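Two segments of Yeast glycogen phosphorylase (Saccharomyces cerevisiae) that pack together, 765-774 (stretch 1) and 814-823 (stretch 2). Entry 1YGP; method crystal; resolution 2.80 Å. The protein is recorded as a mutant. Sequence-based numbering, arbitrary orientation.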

ATOM      1  N   ASN A 765     -32.686 -33.208  27.856  1.00 34.64           N
ATOM      2  CA  ASN A 765     -32.223 -34.544  27.568  1.00 34.62           C
ATOM      3  C   ASN A 765     -30.744 -34.555  27.197  1.00 34.40           C
ATOM      4  O   ASN A 765     -30.158 -35.633  27.230  1.00 36.32           O
ATOM      5  CB  ASN A 765     -33.015 -35.154  26.408  1.00 38.00           C
ATOM      6  CG  ASN A 765     -34.485 -34.756  26.280  1.00 40.30           C
ATOM      7  OD1 ASN A 765     -35.119 -34.262  27.206  1.00 42.19           O
ATOM      8  ND2 ASN A 765     -35.117 -34.862  25.117  1.00 37.81           N
ATOM      9  N   VAL A 766     -30.043 -33.452  26.898  1.00 34.58           N
ATOM     10  CA  VAL A 766     -28.648 -33.498  26.452  1.00 35.87           C
ATOM     11  C   VAL A 766     -27.704 -34.003  27.531  1.00 36.03           C
ATOM     12  O   VAL A 766     -26.930 -34.935  27.272  1.00 37.66           O
ATOM     13  CB  VAL A 766     -28.175 -32.090  25.967  1.00 35.71           C
ATOM     14  CG1 VAL A 766     -26.701 -32.086  25.605  1.00 34.97           C
ATOM     15  CG2 VAL A 766     -28.914 -31.722  24.690  1.00 33.73           C
ATOM     16  N   GLU A 767     -27.773 -33.475  28.758  1.00 36.43           N
ATOM     17  CA  GLU A 767     -26.859 -33.920  29.816  1.00 34.37           C
ATOM     18  C   GLU A 767     -27.078 -35.370  30.234  1.00 31.07           C
ATOM     19  O   GLU A 767     -26.122 -36.070  30.578  1.00 29.88           O
ATOM     20  CB  GLU A 767     -26.995 -33.062  31.071  1.00 33.92           C
ATOM     21  N   GLU A 768     -28.322 -35.854  30.178  1.00 27.18           N
ATOM     22  CA  GLU A 768     -28.570 -37.242  30.517  1.00 27.02           C
ATOM     23  C   GLU A 768     -28.137 -38.172  29.387  1.00 24.27           C
ATOM     24  O   GLU A 768     -27.526 -39.213  29.641  1.00 19.10           O
ATOM     25  CB  GLU A 768     -30.048 -37.481  30.798  1.00 31.51           C
ATOM     26  CG  GLU A 768     -30.277 -38.937  31.226  1.00 34.32           C
ATOM     27  CD  GLU A 768     -31.713 -39.426  31.249  1.00 36.88           C
ATOM     28  OE1 GLU A 768     -32.618 -38.594  31.366  1.00 35.85           O
ATOM     29  OE2 GLU A 768     -31.913 -40.647  31.161  1.00 36.66           O
ATOM     30  N   LEU A 769     -28.445 -37.840  28.129  1.00 22.53           N
ATOM     31  CA  LEU A 769     -28.085 -38.700  27.015  1.00 22.11           C
ATOM     32  C   LEU A 769     -26.579 -38.793  26.910  1.00 25.45           C
ATOM     33  O   LEU A 769     -26.033 -39.826  26.477  1.00 27.18           O
ATOM     34  CB  LEU A 769     -28.549 -38.180  25.688  1.00 16.52           C
ATOM     35  CG  LEU A 769     -29.996 -38.016  25.369  1.00 11.79           C
ATOM     36  CD1 LEU A 769     -30.081 -37.355  24.027  1.00 11.28           C
ATOM     37  CD2 LEU A 769     -30.703 -39.332  25.355  1.00 17.27           C
ATOM     38  N   ARG A 770     -25.925 -37.676  27.260  1.00 24.82           N
ATOM     39  CA  ARG A 770     -24.484 -37.599  27.271  1.00 22.96           C
ATOM     40  C   ARG A 770     -24.066 -38.583  28.358  1.00 25.65           C
ATOM     41  O   ARG A 770     -23.366 -39.527  27.996  1.00 30.68           O
ATOM     42  CB  ARG A 770     -24.057 -36.167  27.593  1.00 18.37           C
ATOM     43  CG  ARG A 770     -22.949 -35.668  26.701  1.00 11.48           C
ATOM     44  CD  ARG A 770     -23.426 -34.565  25.761  1.00 15.71           C
ATOM     45  NE  ARG A 770     -23.071 -33.209  26.172  1.00 21.93           N
ATOM     46  CZ  ARG A 770     -22.986 -32.187  25.300  1.00 24.51           C
ATOM     47  NH1 ARG A 770     -23.209 -32.325  24.006  1.00 27.95           N
ATOM     48  NH2 ARG A 770     -22.709 -30.954  25.705  1.00 26.99           N
ATOM     49  N   TYR A 771     -24.540 -38.506  29.623  1.00 26.04           N
ATOM     50  CA  TYR A 771     -24.166 -39.444  30.699  1.00 27.24           C
ATOM     51  C   TYR A 771     -24.338 -40.918  30.329  1.00 24.55           C
ATOM     52  O   TYR A 771     -23.407 -41.721  30.438  1.00 21.21           O
ATOM     53  CB  TYR A 771     -24.993 -39.155  31.969  1.00 30.04           C
ATOM     54  CG  TYR A 771     -24.885 -40.228  33.052  1.00 40.15           C
ATOM     55  CD1 TYR A 771     -23.823 -40.206  33.969  1.00 44.55           C
ATOM     56  CD2 TYR A 771     -25.837 -41.260  33.118  1.00 39.48           C
ATOM     57  CE1 TYR A 771     -23.710 -41.207  34.945  1.00 41.78           C
ATOM     58  CE2 TYR A 771     -25.726 -42.260  34.087  1.00 39.53           C
ATOM     59  CZ  TYR A 771     -24.664 -42.224  34.989  1.00 40.18           C
ATOM     60  OH  TYR A 771     -24.561 -43.208  35.943  1.00 44.83           O
ATOM     61  N   ASN A 772     -25.525 -41.299  29.884  1.00 26.12           N
ATOM     62  CA  ASN A 772     -25.789 -42.665  29.479  1.00 32.62           C
ATOM     63  C   ASN A 772     -24.814 -43.148  28.422  1.00 36.84           C
ATOM     64  O   ASN A 772     -24.534 -44.343  28.323  1.00 41.39           O
ATOM     65  CB  ASN A 772     -27.185 -42.811  28.912  1.00 34.85           C
ATOM     66  CG  ASN A 772     -28.258 -42.615  29.962  1.00 42.16           C
ATOM     67  OD1 ASN A 772     -28.053 -42.919  31.135  1.00 45.76           O
ATOM     68  ND2 ASN A 772     -29.429 -42.077  29.626  1.00 41.63           N
ATOM     69  N   HIS A 773     -24.222 -42.257  27.621  1.00 36.06           N
ATOM     70  CA  HIS A 773     -23.294 -42.685  26.594  1.00 33.00           C
ATOM     71  C   HIS A 773     -22.070 -43.324  27.179  1.00 35.59           C
ATOM     72  O   HIS A 773     -21.538 -44.256  26.572  1.00 38.14           O
ATOM     73  CB  HIS A 773     -22.800 -41.549  25.763  1.00 28.81           C
ATOM     74  CG  HIS A 773     -23.538 -41.438  24.464  1.00 26.81           C
ATOM     75  ND1 HIS A 773     -24.514 -40.597  24.179  1.00 30.46           N
ATOM     76  CD2 HIS A 773     -23.273 -42.195  23.354  1.00 28.35           C
ATOM     77  CE1 HIS A 773     -24.854 -40.803  22.938  1.00 29.07           C
ATOM     78  NE2 HIS A 773     -24.108 -41.764  22.445  1.00 33.33           N
ATOM     79  N   GLN A 774     -21.635 -42.812  28.330  1.00 34.14           N
ATOM     80  CA  GLN A 774     -20.401 -43.300  28.907  1.00 35.39           C
ATOM     81  C   GLN A 774     -20.664 -44.321  29.984  1.00 33.74           C
ATOM     82  O   GLN A 774     -20.247 -45.466  29.863  1.00 31.98           O
ATOM     83  CB  GLN A 774     -19.585 -42.145  29.514  1.00 34.77           C
TER
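Stretch 2 (814-823) HGDYYLVSDD

Stretch 1 is part of a longer helix, whereas stretch 2 is a loop that passes through a type I turn, Asp816 to Leu819, before entering a helix at Val820. The backbones come closest near the start of stretch 2, where the CA atoms of His773 and Gly815 are 5.0 Å apart; those of Arg770 and Tyr817 follow at 6.1 Å. Further along, Leu819 reaches back to Leu769 and Val766, so the loop and turn run against the direction of the first helix. The contact buries 526 Å² between the stretches, both sides summed.

Arg770 and His773 contribute almost equally to the contact. The CA-to-CB bond of Arg770 points sideways, and chi1 to chi3 (-135°, 112° and 101°) all lie between wells, yet this path lays the guanidinium flat on the ring of Tyr817, with centres 3.7 Å apart and planes at 19°. Arg770 CZ stands over the ring face, a cation-pi arrangement, while Arg770 NH1 gives a short but weak hydrogen bond to Tyr817 O (2.5 Å, 115°). Tyr817, with chi1 t, supplies both the ring and the carbonyl.

His773, one turn further on, has chi1 at -99°, also between wells. Its ND1 donates to Leu769 O (2.9 Å), tying the imidazole back to its own helix. One ring face receives Gly815 O, 3.1 Å from His773 CG, and the edge meets Asp822, with His773 CE1 3.0 Å from Asp822 OD2. Gly815 has a positive phi of 58°, a conformation that favours glycine.

Leu819, in the m,p rotamer, fills the apolar part of the contact: its CD2 lies 3.7 Å from Leu769 CD1 and 3.9 Å from Val766 CG2, and its CD1 lies 3.5 Å from Arg770 CD. Within stretch 2, Asp816 (chi1 t) ties the turn to the start of the helix, accepting from Val820 N at OD1 (3.1 Å) and from Ser821 OG at OD2 (2.6 Å).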

ATOM      1  N   HIS A 814     -15.942 -42.636  21.983  1.00 29.89           N
ATOM      2  CA  HIS A 814     -15.615 -41.619  22.983  1.00 34.83           C
ATOM      3  C   HIS A 814     -16.874 -40.859  23.362  1.00 35.33           C
ATOM      4  O   HIS A 814     -17.054 -39.651  23.210  1.00 39.82           O
ATOM      5  CB  HIS A 814     -14.526 -40.683  22.433  1.00 36.71           C
ATOM      6  CG  HIS A 814     -13.273 -41.490  22.217  1.00 39.58           C
ATOM      7  ND1 HIS A 814     -12.864 -42.065  21.092  1.00 43.55           N
ATOM      8  CD2 HIS A 814     -12.408 -41.855  23.213  1.00 44.92           C
ATOM      9  CE1 HIS A 814     -11.796 -42.775  21.350  1.00 43.33           C
ATOM     10  NE2 HIS A 814     -11.535 -42.640  22.629  1.00 49.83           N
ATOM     11  N   GLY A 815     -17.826 -41.674  23.783  1.00 33.81           N
ATOM     12  CA  GLY A 815     -19.097 -41.205  24.281  1.00 32.43           C
ATOM     13  C   GLY A 815     -19.946 -40.346  23.362  1.00 28.55           C
ATOM     14  O   GLY A 815     -20.965 -39.879  23.872  1.00 29.79           O
ATOM     15  N   ASP A 816     -19.626 -40.142  22.077  1.00 24.16           N
ATOM     16  CA  ASP A 816     -20.388 -39.308  21.167  1.00 23.40           C
ATOM     17  C   ASP A 816     -20.999 -38.072  21.840  1.00 25.13           C
ATOM     18  O   ASP A 816     -22.224 -37.865  21.931  1.00 24.85           O
ATOM     19  CB  ASP A 816     -21.461 -40.179  20.514  1.00 26.06           C
ATOM     20  CG  ASP A 816     -22.412 -39.466  19.549  1.00 31.36           C
ATOM     21  OD1 ASP A 816     -21.987 -38.805  18.599  1.00 32.78           O
ATOM     22  OD2 ASP A 816     -23.608 -39.554  19.781  1.00 35.52           O
ATOM     23  N   TYR A 817     -20.083 -37.230  22.331  1.00 21.94           N
ATOM     24  CA  TYR A 817     -20.430 -35.992  22.996  1.00 15.31           C
ATOM     25  C   TYR A 817     -21.359 -35.062  22.215  1.00 15.02           C
ATOM     26  O   TYR A 817     -21.993 -34.233  22.838  1.00 16.97           O
ATOM     27  CB  TYR A 817     -19.142 -35.285  23.332  1.00 14.07           C
ATOM     28  CG  TYR A 817     -19.291 -34.084  24.257  1.00 23.89           C
ATOM     29  CD1 TYR A 817     -19.535 -34.268  25.625  1.00 26.09           C
ATOM     30  CD2 TYR A 817     -19.156 -32.793  23.744  1.00 25.40           C
ATOM     31  CE1 TYR A 817     -19.635 -33.169  26.485  1.00 28.86           C
ATOM     32  CE2 TYR A 817     -19.258 -31.692  24.596  1.00 32.92           C
ATOM     33  CZ  TYR A 817     -19.490 -31.883  25.961  1.00 34.21           C
ATOM     34  OH  TYR A 817     -19.526 -30.784  26.801  1.00 37.39           O
ATOM     35  N   TYR A 818     -21.527 -35.078  20.891  1.00 15.39           N
ATOM     36  CA  TYR A 818     -22.426 -34.133  20.235  1.00 14.59           C
ATOM     37  C   TYR A 818     -23.725 -34.771  19.796  1.00 19.24           C
ATOM     38  O   TYR A 818     -24.422 -34.263  18.905  1.00 25.19           O
ATOM     39  CB  TYR A 818     -21.746 -33.527  19.027  1.00 14.10           C
ATOM     40  CG  TYR A 818     -20.508 -32.775  19.449  1.00 14.17           C
ATOM     41  CD1 TYR A 818     -20.641 -31.551  20.086  1.00 11.59           C
ATOM     42  CD2 TYR A 818     -19.253 -33.347  19.245  1.00 15.76           C
ATOM     43  CE1 TYR A 818     -19.496 -30.901  20.525  1.00 15.83           C
ATOM     44  CE2 TYR A 818     -18.105 -32.694  19.688  1.00 12.84           C
ATOM     45  CZ  TYR A 818     -18.245 -31.475  20.320  1.00 14.73           C
ATOM     46  OH  TYR A 818     -17.123 -30.790  20.722  1.00 23.88           O
ATOM     47  N   LEU A 819     -24.028 -35.942  20.369  1.00 17.16           N
ATOM     48  CA  LEU A 819     -25.275 -36.648  20.132  1.00 10.66           C
ATOM     49  C   LEU A 819     -25.635 -36.943  18.676  1.00 10.27           C
ATOM     50  O   LEU A 819     -26.806 -36.893  18.278  1.00 13.81           O
ATOM     51  CB  LEU A 819     -26.425 -35.865  20.805  1.00  9.22           C
ATOM     52  CG  LEU A 819     -26.649 -35.843  22.324  1.00  9.85           C
ATOM     53  CD1 LEU A 819     -25.400 -35.410  23.060  1.00  6.70           C
ATOM     54  CD2 LEU A 819     -27.753 -34.826  22.650  1.00  6.90           C
ATOM     55  N   VAL A 820     -24.663 -37.353  17.861  1.00  7.79           N
ATOM     56  CA  VAL A 820     -24.979 -37.726  16.485  1.00 13.03           C
ATOM     57  C   VAL A 820     -25.872 -38.975  16.458  1.00 17.31           C
ATOM     58  O   VAL A 820     -26.903 -38.995  15.782  1.00 15.24           O
ATOM     59  CB  VAL A 820     -23.674 -37.986  15.674  1.00  9.89           C
ATOM     60  CG1 VAL A 820     -23.954 -38.573  14.287  1.00  3.13           C
ATOM     61  CG2 VAL A 820     -22.981 -36.645  15.459  1.00  8.27           C
ATOM     62  N   SER A 821     -25.523 -40.002  17.243  1.00 21.21           N
ATOM     63  CA  SER A 821     -26.272 -41.245  17.297  1.00 23.76           C
ATOM     64  C   SER A 821     -27.730 -41.030  17.677  1.00 26.85           C
ATOM     65  O   SER A 821     -28.656 -41.585  17.064  1.00 26.70           O
ATOM     66  CB  SER A 821     -25.664 -42.194  18.321  1.00 26.44           C
ATOM     67  OG  SER A 821     -24.351 -41.853  18.786  1.00 23.95           O
ATOM     68  N   ASP A 822     -27.890 -40.113  18.640  1.00 26.63           N
ATOM     69  CA  ASP A 822     -29.200 -39.869  19.229  1.00 31.15           C
ATOM     70  C   ASP A 822     -30.158 -39.230  18.246  1.00 31.41           C
ATOM     71  O   ASP A 822     -31.313 -39.650  18.084  1.00 33.61           O
ATOM     72  CB  ASP A 822     -29.044 -38.979  20.455  1.00 33.66           C
ATOM     73  CG  ASP A 822     -28.050 -39.592  21.440  1.00 40.59           C
ATOM     74  OD1 ASP A 822     -28.419 -40.487  22.204  1.00 43.59           O
ATOM     75  OD2 ASP A 822     -26.892 -39.186  21.421  1.00 41.52           O
ATOM     76  N   ASP A 823     -29.620 -38.256  17.511  1.00 27.07           N
ATOM     77  CA  ASP A 823     -30.453 -37.542  16.575  1.00 22.23           C
ATOM     78  C   ASP A 823     -30.496 -38.164  15.194  1.00 21.03           C
ATOM     79  O   ASP A 823     -31.367 -37.766  14.410  1.00 21.11           O
ATOM     80  CB  ASP A 823     -29.963 -36.083  16.522  1.00 16.86           C
ATOM     81  CG  ASP A 823     -30.085 -35.328  17.842  1.00 17.64           C
ATOM     82  OD1 ASP A 823     -30.781 -35.760  18.763  1.00 18.53           O
ATOM     83  OD2 ASP A 823     -29.489 -34.275  17.961  1.00 17.60           O
TER